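Local coordinates for protein separin (Saccharomyces cerevisiae, PDB 5U1T) that cleaves the MCD1/SCC1 subunit of cohesin as a caspase-like cysteine protease, triggering chromosome segregation at the onset of anaphase, at residues T903-P906 against N907-L911; F797-I800 against K801-R805. All blocks are in the same frame, centred on the assembly; numbering follows the deposited sequence.

Both contacts are local, each made along the chain by side chains mostly three or four positions apart, at or near a helix end, and together they compare the start of one helix with the end of another. Contact 2 comes first in the chain, in the last turns of helix 782-805; contact 1 follows at the head of the short helix 905-912. Their centres lie 22 Å apart and their nearest atoms are about 9 Å apart, so they do not touch. Neither lies near C1497, the active-site cysteine inferred by similarity. Contact 1 is capped by T903 and packed round the ring of F904, whereas contact 2 combines an isoleucine pair with a glutamine and a histidine pair; both have helices packed around them.

Contact 1 (T903-P906 against N907-L911); sequences TFLP and NLWKL
The ring of F904 carries the tight side of this turn, because residues from the next two turns gather round it. N907 lays its CB over one face, 4.0 Å from the F904 ring centroid and 29° off the normal, a CH-pi contact, while the amide plane of N907 stands 60° from the ring. The backbone N of L908 lies over the same face, offset toward the rim. F904 CD2 also meets L908 CB at 3.9 Å, the two side chains crossing at about a right angle, and L911 CD1 reaches the ring edge at 4.2 Å from F904 CZ. Having CG anti to the backbone N (chi1 -173°) swings the F904 ring forward over the residues that follow. L923 of a nearby loop also packs on this ring.

A capping bond begins the helix: L905 N donates to T903 OG1 at 2.9 Å, the side-chain-to-backbone link of an ST turn. T903 OG1 is also hydrogen-bonded to L656 O. P906 has no N-H to offer, and in the first turn of a helix none is needed; F904 O accepts a hydrogen bond from L908 N at 2.8 Å.

L905 and W909 run side by side on another buried flank, with L905 CD1 3.9 Å from W909 CD1. The indole meets H912 edge-to-face and touches T876 and L888, which helps fix its position. The more open side is that of P906 and K910, both partly exposed; N907 is partly exposed too, although its CB is pressed on the ring. There K910 N reaches P906 O at 3.2 Å in a weak bond, and the extended lysine chain starts out past the same carbonyl, K910 CG lying 3.5 Å from P906 O.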
loop_
_atom_site.group_PDB
_atom_site.type_symbol
_atom_site.label_atom_id
_atom_site.label_comp_id
_atom_site.label_asym_id
_atom_site.label_seq_id
_atom_site.Cartn_x
_atom_site.Cartn_y
_atom_site.Cartn_z
ATOM N N THR A 903 21.012 -5.415 13.217
ATOM C CA THR A 903 19.613 -5.075 13.413
ATOM C C THR A 903 19.331 -4.458 14.807
ATOM O O THR A 903 19.740 -4.986 15.853
ATOM C CB THR A 903 18.731 -6.313 13.226
ATOM O OG1 THR A 903 17.401 -6.029 13.663
ATOM C CG2 THR A 903 19.267 -7.477 14.022
ATOM N N PHE A 904 18.618 -3.336 14.804
ATOM C CA PHE A 904 18.133 -2.709 16.026
ATOM C C PHE A 904 16.878 -3.397 16.537
ATOM O O PHE A 904 16.340 -3.013 17.567
ATOM C CB PHE A 904 17.849 -1.225 15.779
ATOM C CG PHE A 904 17.493 -0.455 17.015
ATOM C CD1 PHE A 904 18.440 -0.211 17.991
ATOM C CD2 PHE A 904 16.210 0.033 17.195
ATOM C CE1 PHE A 904 18.120 0.507 19.125
ATOM C CE2 PHE A 904 15.877 0.757 18.326
ATOM C CZ PHE A 904 16.836 0.991 19.296
ATOM N N LEU A 905 16.407 -4.408 15.818
ATOM C CA LEU A 905 15.120 -5.012 16.144
ATOM C C LEU A 905 15.080 -5.682 17.539
ATOM O O LEU A 905 14.095 -5.542 18.246
ATOM C CB LEU A 905 14.713 -6.008 15.054
ATOM C CG LEU A 905 13.282 -6.535 15.098
ATOM C CD1 LEU A 905 12.331 -5.398 15.337
ATOM C CD2 LEU A 905 12.947 -7.215 13.796
ATOM N N PRO A 906 16.132 -6.409 17.953
ATOM C CA PRO A 906 15.966 -6.932 19.325
ATOM C C PRO A 906 16.067 -5.863 20.455
ATOM O O PRO A 906 15.524 -6.044 21.565
ATOM C CB PRO A 906 17.088 -7.971 19.442
ATOM C CG PRO A 906 18.010 -7.711 18.299
ATOM C CD PRO A 906 17.225 -7.073 17.222
ATOM N N ASN A 907 16.749 -4.758 20.154
ATOM C CA ASN A 907 16.786 -3.597 21.035
ATOM C C ASN A 907 15.515 -2.757 21.030
ATOM O O ASN A 907 15.155 -2.156 22.046
ATOM C CB ASN A 907 17.969 -2.719 20.666
ATOM C CG ASN A 907 19.172 -3.033 21.504
ATOM O OD1 ASN A 907 19.040 -3.622 22.585
ATOM N ND2 ASN A 907 20.355 -2.656 21.024
ATOM N N LEU A 908 14.851 -2.701 19.878
ATOM C CA LEU A 908 13.563 -2.034 19.774
ATOM C C LEU A 908 12.558 -2.763 20.647
ATOM O O LEU A 908 11.787 -2.134 21.381
ATOM C CB LEU A 908 13.099 -1.986 18.329
ATOM C CG LEU A 908 11.834 -1.190 18.028
ATOM C CD1 LEU A 908 11.937 0.180 18.627
ATOM C CD2 LEU A 908 11.694 -1.089 16.543
ATOM N N TRP A 909 12.592 -4.092 20.597
ATOM C CA TRP A 909 11.717 -4.890 21.449
ATOM C C TRP A 909 12.061 -4.754 22.932
ATOM O O TRP A 909 11.192 -4.924 23.796
ATOM C CB TRP A 909 11.744 -6.361 21.026
ATOM C CG TRP A 909 10.697 -6.620 19.982
ATOM C CD1 TRP A 909 10.893 -6.849 18.646
ATOM C CD2 TRP A 909 9.277 -6.596 20.180
ATOM N NE1 TRP A 909 9.687 -6.985 18.013
ATOM C CE2 TRP A 909 8.678 -6.840 18.926
ATOM C CE3 TRP A 909 8.456 -6.398 21.294
ATOM C CZ2 TRP A 909 7.291 -6.893 18.759
ATOM C CZ3 TRP A 909 7.070 -6.458 21.120
ATOM C CH2 TRP A 909 6.508 -6.701 19.867
ATOM N N LYS A 910 13.316 -4.442 23.239
ATOM C CA LYS A 910 13.681 -4.199 24.634
ATOM C C LYS A 910 12.963 -2.937 25.111
ATOM O O LYS A 910 12.282 -2.959 26.132
ATOM C CB LYS A 910 15.194 -4.099 24.792
ATOM C CG LYS A 910 15.833 -5.463 24.953
ATOM C CD LYS A 910 17.342 -5.436 24.813
ATOM C CE LYS A 910 17.873 -6.872 24.823
ATOM N NZ LYS A 910 19.370 -7.035 24.831
ATOM N N LEU A 911 13.065 -1.871 24.319
ATOM C CA LEU A 911 12.281 -0.659 24.541
ATOM C C LEU A 911 10.766 -0.896 24.666
ATOM O O LEU A 911 10.132 -0.238 25.467
ATOM C CB LEU A 911 12.537 0.362 23.430
ATOM C CG LEU A 911 13.982 0.761 23.172
ATOM C CD1 LEU A 911 14.070 2.016 22.327
ATOM C CD2 LEU A 911 14.714 0.949 24.475
#

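Contact 2 (F797-I800 against K801-R805)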
loop_
_atom_site.group_PDB
_atom_site.type_symbol
_atom_site.label_atom_id
_atom_site.label_comp_id
_atom_site.label_asym_id
_atom_site.label_seq_id
_atom_site.Cartn_x
_atom_site.Cartn_y
_atom_site.Cartn_z
ATOM N N PHE A 797 -3.840 2.940 11.418
ATOM C CA PHE A 797 -2.885 2.830 12.506
ATOM C C PHE A 797 -2.328 4.220 12.898
ATOM O O PHE A 797 -2.377 4.619 14.060
ATOM C CB PHE A 797 -1.730 1.893 12.129
ATOM C CG PHE A 797 -2.153 0.484 11.787
ATOM C CD1 PHE A 797 -3.420 0.011 12.101
ATOM C CD2 PHE A 797 -1.267 -0.377 11.140
ATOM C CE1 PHE A 797 -3.796 -1.305 11.766
ATOM C CE2 PHE A 797 -1.630 -1.682 10.809
ATOM C CZ PHE A 797 -2.893 -2.151 11.129
ATOM N N GLN A 798 -1.830 4.965 11.923
ATOM C CA GLN A 798 -1.227 6.250 12.212
ATOM C C GLN A 798 -2.209 7.240 12.852
ATOM O O GLN A 798 -1.871 7.893 13.835
ATOM C CB GLN A 798 -0.639 6.861 10.940
ATOM C CG GLN A 798 0.513 7.818 11.196
ATOM C CD GLN A 798 1.474 7.283 12.253
ATOM O OE1 GLN A 798 2.182 6.291 12.043
ATOM N NE2 GLN A 798 1.471 7.924 13.420
ATOM N N LEU A 799 -3.409 7.361 12.288
ATOM C CA LEU A 799 -4.394 8.311 12.784
ATOM C C LEU A 799 -4.798 7.969 14.215
ATOM O O LEU A 799 -4.846 8.852 15.082
ATOM C CB LEU A 799 -5.632 8.345 11.893
ATOM C CG LEU A 799 -5.676 9.360 10.754
ATOM C CD1 LEU A 799 -6.751 8.952 9.754
ATOM C CD2 LEU A 799 -5.941 10.763 11.242
ATOM N N ILE A 800 -5.078 6.687 14.457
ATOM C CA ILE A 800 -5.412 6.226 15.794
ATOM C C ILE A 800 -4.259 6.500 16.761
ATOM O O ILE A 800 -4.474 7.041 17.829
ATOM C CB ILE A 800 -5.780 4.735 15.794
ATOM C CG1 ILE A 800 -7.029 4.514 14.918
ATOM C CG2 ILE A 800 -6.008 4.254 17.207
ATOM C CD1 ILE A 800 -7.549 3.073 14.834
ATOM N N LYS A 801 -3.037 6.153 16.379
ATOM C CA LYS A 801 -1.884 6.457 17.195
ATOM C C LYS A 801 -1.792 7.962 17.478
ATOM O O LYS A 801 -1.461 8.362 18.597
ATOM C CB LYS A 801 -0.602 5.956 16.524
ATOM C CG LYS A 801 -0.270 4.470 16.736
ATOM C CD LYS A 801 0.932 4.085 15.857
ATOM C CE LYS A 801 1.826 2.996 16.471
ATOM N NZ LYS A 801 3.164 2.848 15.769
ATOM N N ILE A 802 -2.096 8.804 16.498
ATOM C CA ILE A 802 -1.934 10.244 16.707
ATOM C C ILE A 802 -2.949 10.747 17.739
ATOM O O ILE A 802 -2.648 11.615 18.562
ATOM C CB ILE A 802 -2.087 11.059 15.398
ATOM C CG1 ILE A 802 -0.979 10.729 14.396
ATOM C CG2 ILE A 802 -2.028 12.550 15.677
ATOM C CD1 ILE A 802 -1.197 11.374 13.031
ATOM N N HIS A 803 -4.141 10.166 17.711
ATOM C CA HIS A 803 -5.202 10.560 18.607
ATOM C C HIS A 803 -5.084 9.914 20.001
ATOM O O HIS A 803 -5.649 10.421 20.970
ATOM C CB HIS A 803 -6.553 10.250 17.963
ATOM C CG HIS A 803 -6.875 11.140 16.798
ATOM N ND1 HIS A 803 -7.654 12.271 16.919
ATOM C CD2 HIS A 803 -6.506 11.080 15.497
ATOM C CE1 HIS A 803 -7.761 12.861 15.740
ATOM N NE2 HIS A 803 -7.071 12.159 14.861
ATOM N N ILE A 804 -4.348 8.808 20.102
ATOM C CA ILE A 804 -4.003 8.232 21.400
ATOM C C ILE A 804 -3.004 9.147 22.071
ATOM O O ILE A 804 -3.159 9.488 23.236
ATOM C CB ILE A 804 -3.408 6.831 21.282
ATOM C CG1 ILE A 804 -4.506 5.835 20.952
ATOM C CG2 ILE A 804 -2.726 6.416 22.565
ATOM C CD1 ILE A 804 -3.992 4.566 20.335
ATOM N N ARG A 805 -1.999 9.574 21.317
ATOM C CA ARG A 805 -1.008 10.498 21.834
ATOM C C ARG A 805 -1.629 11.746 22.469
ATOM O O ARG A 805 -1.154 12.208 23.492
ATOM C CB ARG A 805 -0.045 10.912 20.730
ATOM C CG ARG A 805 0.804 12.079 21.126
ATOM C CD ARG A 805 1.707 12.514 20.036
ATOM N NE ARG A 805 3.073 12.055 20.265
ATOM C CZ ARG A 805 4.081 12.863 20.567
ATOM N NH1 ARG A 805 5.297 12.353 20.739
ATOM N NH2 ARG A 805 3.873 14.180 20.695
#
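I800 and I804 meet through their branches, I800 CG2 lying 3.7 Å from I804 CD1 as the two side chains meet at a slant. I800 has CG2 anti to its own N and beside its carbonyl carbon, an arrangement that directs this methyl along the helix toward I804. On another flank of the helix, Q798 bends at chi2 (43°) and brings its amide back over I802, where Q798 NE2 stands 3.9 Å from I802 CG1. L799 and H803 form a third pair, running alongside each other in the same direction.

Backbone bonds set the spacing of these pairs. K801 N donates to F797 O at 2.9 Å, I802 N to Q798 O at 2.8 Å, and I804 N to I800 O at 2.9 Å. K801 is the exposed member: its CG passes F797 O at 3.4 Å before the chain turns away.

Further out, neighbouring helices cover the helix on several sides, some shared between pairs. I800 is met by Y815 and F838, I804 by C812 and Y842, and F797 stacks its ring on F838. Q798 and I802 both face helices 756-775 and 729-752. H803 packs against D811 and C812, and acidic side chains of another protein's chain also pack on L799 and on H803. An alanine at H803 would probably leave L799 without its flanking ring and open a gap beside D811 and C812, on the side where that other chain packs. At the end of the helix, R805 NH2 is hydrogen-bonded to D1032 O.

Residues four apart that turn together toward neighbouring helices are typical of a helix packed among others in an all-helical array, as in this helical domain.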